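Local coordinates for protein pre-crRNA processing endonuclease (PDB 4R0J) that probably acts as a Cas5-family, subtype I-C endonuclease that binds and cleaves precursor CRISPR RNA during antiviral defence, at residues 137-142 with 148-153. Sequence-based numbering, arbitrary orientation.
Sequences RDIFLG and GLVDEI. With SO4 (sulfate ion), chain C.
The short antiparallel beta hairpin at one margin of the main sheet brings Ile139 against Gly148, and it illustrates how water can take the place of a backbone bond where two strands part. Gly148 N donates to Ile139 O at 2.8 Å, a fairly straight bond (165° at the hydrogen). Its counterpart is indirect: one water accepts from Ile139 N (2.9 Å) and donates to Gly148 O (2.8 Å), which satisfies both polar groups while the chains diverge. Beyond this point contact passes to side chains. With CG1 of Ile139 beside its own backbone N (chi1 -58°), that branch meets CG2 of Val150 at 3.9 Å, the two side chains crossing at about a right angle. On the same face of the sheet, Leu141 lays its CD1 against the bare CA of Gly148 at 3.9 Å, with Leu141 CG almost as near to that CA at 4.0 Å. Away from the pairing, Arg137 holds a sulfate, probably from the crystallisation liquor, at the edge of its guanidinium: NH1 donates to sulfate O4 at 2.7 Å and NH2 to sulfate O2 at 3.1 Å. Strand 139-140 is the outermost on this side of the main antiparallel sheet, and strand 147-152 links it to strand 11-17, where Leu141 and Val150 both touch Ile15. Helix 41-51 packs against the same apolar group, Ile47 meeting Ile139 and Leu141 while Ile51 meets Val150.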
loop_
_atom_site.group_PDB
_atom_site.type_symbol
_atom_site.label_atom_id
_atom_site.label_comp_id
_atom_site.label_asym_id
_atom_site.label_seq_id
_atom_site.Cartn_x
_atom_site.Cartn_y
_atom_site.Cartn_z
ATOM N N ARG A 137 15.065 -1.576 0.993
ATOM C CA ARG A 137 15.064 -2.778 0.163
ATOM C C ARG A 137 14.562 -2.438 -1.231
ATOM O O ARG A 137 13.967 -1.385 -1.446
ATOM C CB ARG A 137 14.150 -3.847 0.780
ATOM C CG ARG A 137 14.632 -4.372 2.143
ATOM C CD ARG A 137 15.626 -5.510 1.989
ATOM N NE ARG A 137 16.261 -5.868 3.259
ATOM C CZ ARG A 137 15.697 -6.642 4.180
ATOM N NH1 ARG A 137 14.484 -7.141 3.970
ATOM N NH2 ARG A 137 16.338 -6.912 5.309
ATOM N N ASP A 138 14.797 -3.331 -2.183
ATOM C CA ASP A 138 14.152 -3.199 -3.481
ATOM C C ASP A 138 12.653 -3.231 -3.299
ATOM O O ASP A 138 12.135 -3.994 -2.477
ATOM C CB ASP A 138 14.594 -4.324 -4.410
ATOM C CG ASP A 138 16.013 -4.153 -4.890
ATOM O OD1 ASP A 138 16.479 -2.995 -4.952
ATOM O OD2 ASP A 138 16.659 -5.174 -5.200
ATOM N N ILE A 139 11.966 -2.375 -4.055
ATOM C CA ILE A 139 10.520 -2.282 -4.000
ATOM C C ILE A 139 9.921 -2.961 -5.222
ATOM O O ILE A 139 10.286 -2.657 -6.359
ATOM C CB ILE A 139 10.067 -0.806 -3.980
ATOM C CG1 ILE A 139 10.691 -0.067 -2.786
ATOM C CG2 ILE A 139 8.550 -0.714 -3.991
ATOM C CD1 ILE A 139 10.504 -0.764 -1.462
ATOM N N PHE A 140 8.997 -3.889 -4.984
ATOM C CA PHE A 140 8.368 -4.627 -6.075
ATOM C C PHE A 140 6.886 -4.308 -6.189
ATOM O O PHE A 140 6.207 -4.057 -5.192
ATOM C CB PHE A 140 8.540 -6.132 -5.871
ATOM C CG PHE A 140 9.954 -6.594 -5.971
ATOM C CD1 PHE A 140 10.578 -6.680 -7.200
ATOM C CD2 PHE A 140 10.660 -6.953 -4.835
ATOM C CE1 PHE A 140 11.888 -7.121 -7.299
ATOM C CE2 PHE A 140 11.970 -7.395 -4.928
ATOM C CZ PHE A 140 12.583 -7.476 -6.161
ATOM N N LEU A 141 6.385 -4.332 -7.415
ATOM C CA LEU A 141 4.979 -4.050 -7.656
ATOM C C LEU A 141 4.276 -5.285 -8.202
ATOM O O LEU A 141 3.531 -5.190 -9.165
ATOM C CB LEU A 141 4.838 -2.900 -8.645
ATOM C CG LEU A 141 5.517 -1.601 -8.228
ATOM C CD1 LEU A 141 5.366 -0.544 -9.317
ATOM C CD2 LEU A 141 4.957 -1.107 -6.908
ATOM N N GLY A 142 4.520 -6.444 -7.591
ATOM C CA GLY A 142 3.714 -7.615 -7.879
ATOM C C GLY A 142 4.406 -8.817 -8.491
ATOM O O GLY A 142 3.867 -9.926 -8.436
ATOM N N GLY A 148 9.614 -0.978 -8.460
ATOM C CA GLY A 148 9.022 0.312 -8.173
ATOM C C GLY A 148 10.095 1.299 -7.768
ATOM O O GLY A 148 11.163 0.920 -7.292
ATOM N N LEU A 149 9.816 2.575 -7.984
ATOM C CA LEU A 149 10.722 3.638 -7.597
ATOM C C LEU A 149 9.998 4.491 -6.565
ATOM O O LEU A 149 8.901 4.987 -6.817
ATOM C CB LEU A 149 11.085 4.478 -8.816
ATOM C CG LEU A 149 12.337 5.346 -8.746
ATOM C CD1 LEU A 149 13.570 4.471 -8.599
ATOM C CD2 LEU A 149 12.429 6.215 -9.995
ATOM N N VAL A 150 10.615 4.646 -5.402
ATOM C CA VAL A 150 10.019 5.392 -4.301
ATOM C C VAL A 150 10.778 6.681 -4.078
ATOM O O VAL A 150 12.010 6.686 -4.070
ATOM C CB VAL A 150 10.084 4.580 -2.987
ATOM C CG1 VAL A 150 9.870 5.485 -1.782
ATOM C CG2 VAL A 150 9.083 3.440 -3.005
ATOM N N ASP A 151 10.056 7.783 -3.904
ATOM C CA ASP A 151 10.683 9.001 -3.405
ATOM C C ASP A 151 9.765 9.721 -2.412
ATOM O O ASP A 151 8.569 9.429 -2.345
ATOM C CB ASP A 151 11.166 9.914 -4.546
ATOM C CG ASP A 151 10.030 10.573 -5.311
ATOM O OD1 ASP A 151 9.086 9.868 -5.724
ATOM O OD2 ASP A 151 10.101 11.807 -5.519
ATOM N N GLU A 152 10.328 10.610 -1.603
ATOM C CA GLU A 152 9.526 11.289 -0.594
ATOM C C GLU A 152 8.857 12.518 -1.181
ATOM O O GLU A 152 9.458 13.251 -1.966
ATOM C CB GLU A 152 10.361 11.678 0.636
ATOM C CG GLU A 152 9.500 12.151 1.819
ATOM C CD GLU A 152 10.302 12.468 3.079
ATOM O OE1 GLU A 152 11.218 13.318 3.005
ATOM O OE2 GLU A 152 10.008 11.873 4.146
ATOM N N ILE A 153 7.599 12.729 -0.813
ATOM C CA ILE A 153 6.917 13.970 -1.148
ATOM C C ILE A 153 6.438 14.639 0.131
ATOM O O ILE A 153 6.338 13.998 1.173
ATOM C CB ILE A 153 5.720 13.732 -2.070
ATOM C CG1 ILE A 153 4.773 12.703 -1.455
ATOM C CG2 ILE A 153 6.188 13.274 -3.441
ATOM C CD1 ILE A 153 3.447 12.582 -2.188
HETATM S S SO4 C . 13.393 -8.711 7.150
HETATM O O1 SO4 C . 12.242 -8.762 8.047
HETATM O O2 SO4 C . 14.324 -7.675 7.594
HETATM O O3 SO4 C . 14.075 -10.001 7.171
HETATM O O4 SO4 C . 12.938 -8.418 5.792
HETATM O O HOH W 1 13.133 -0.319 -5.794
#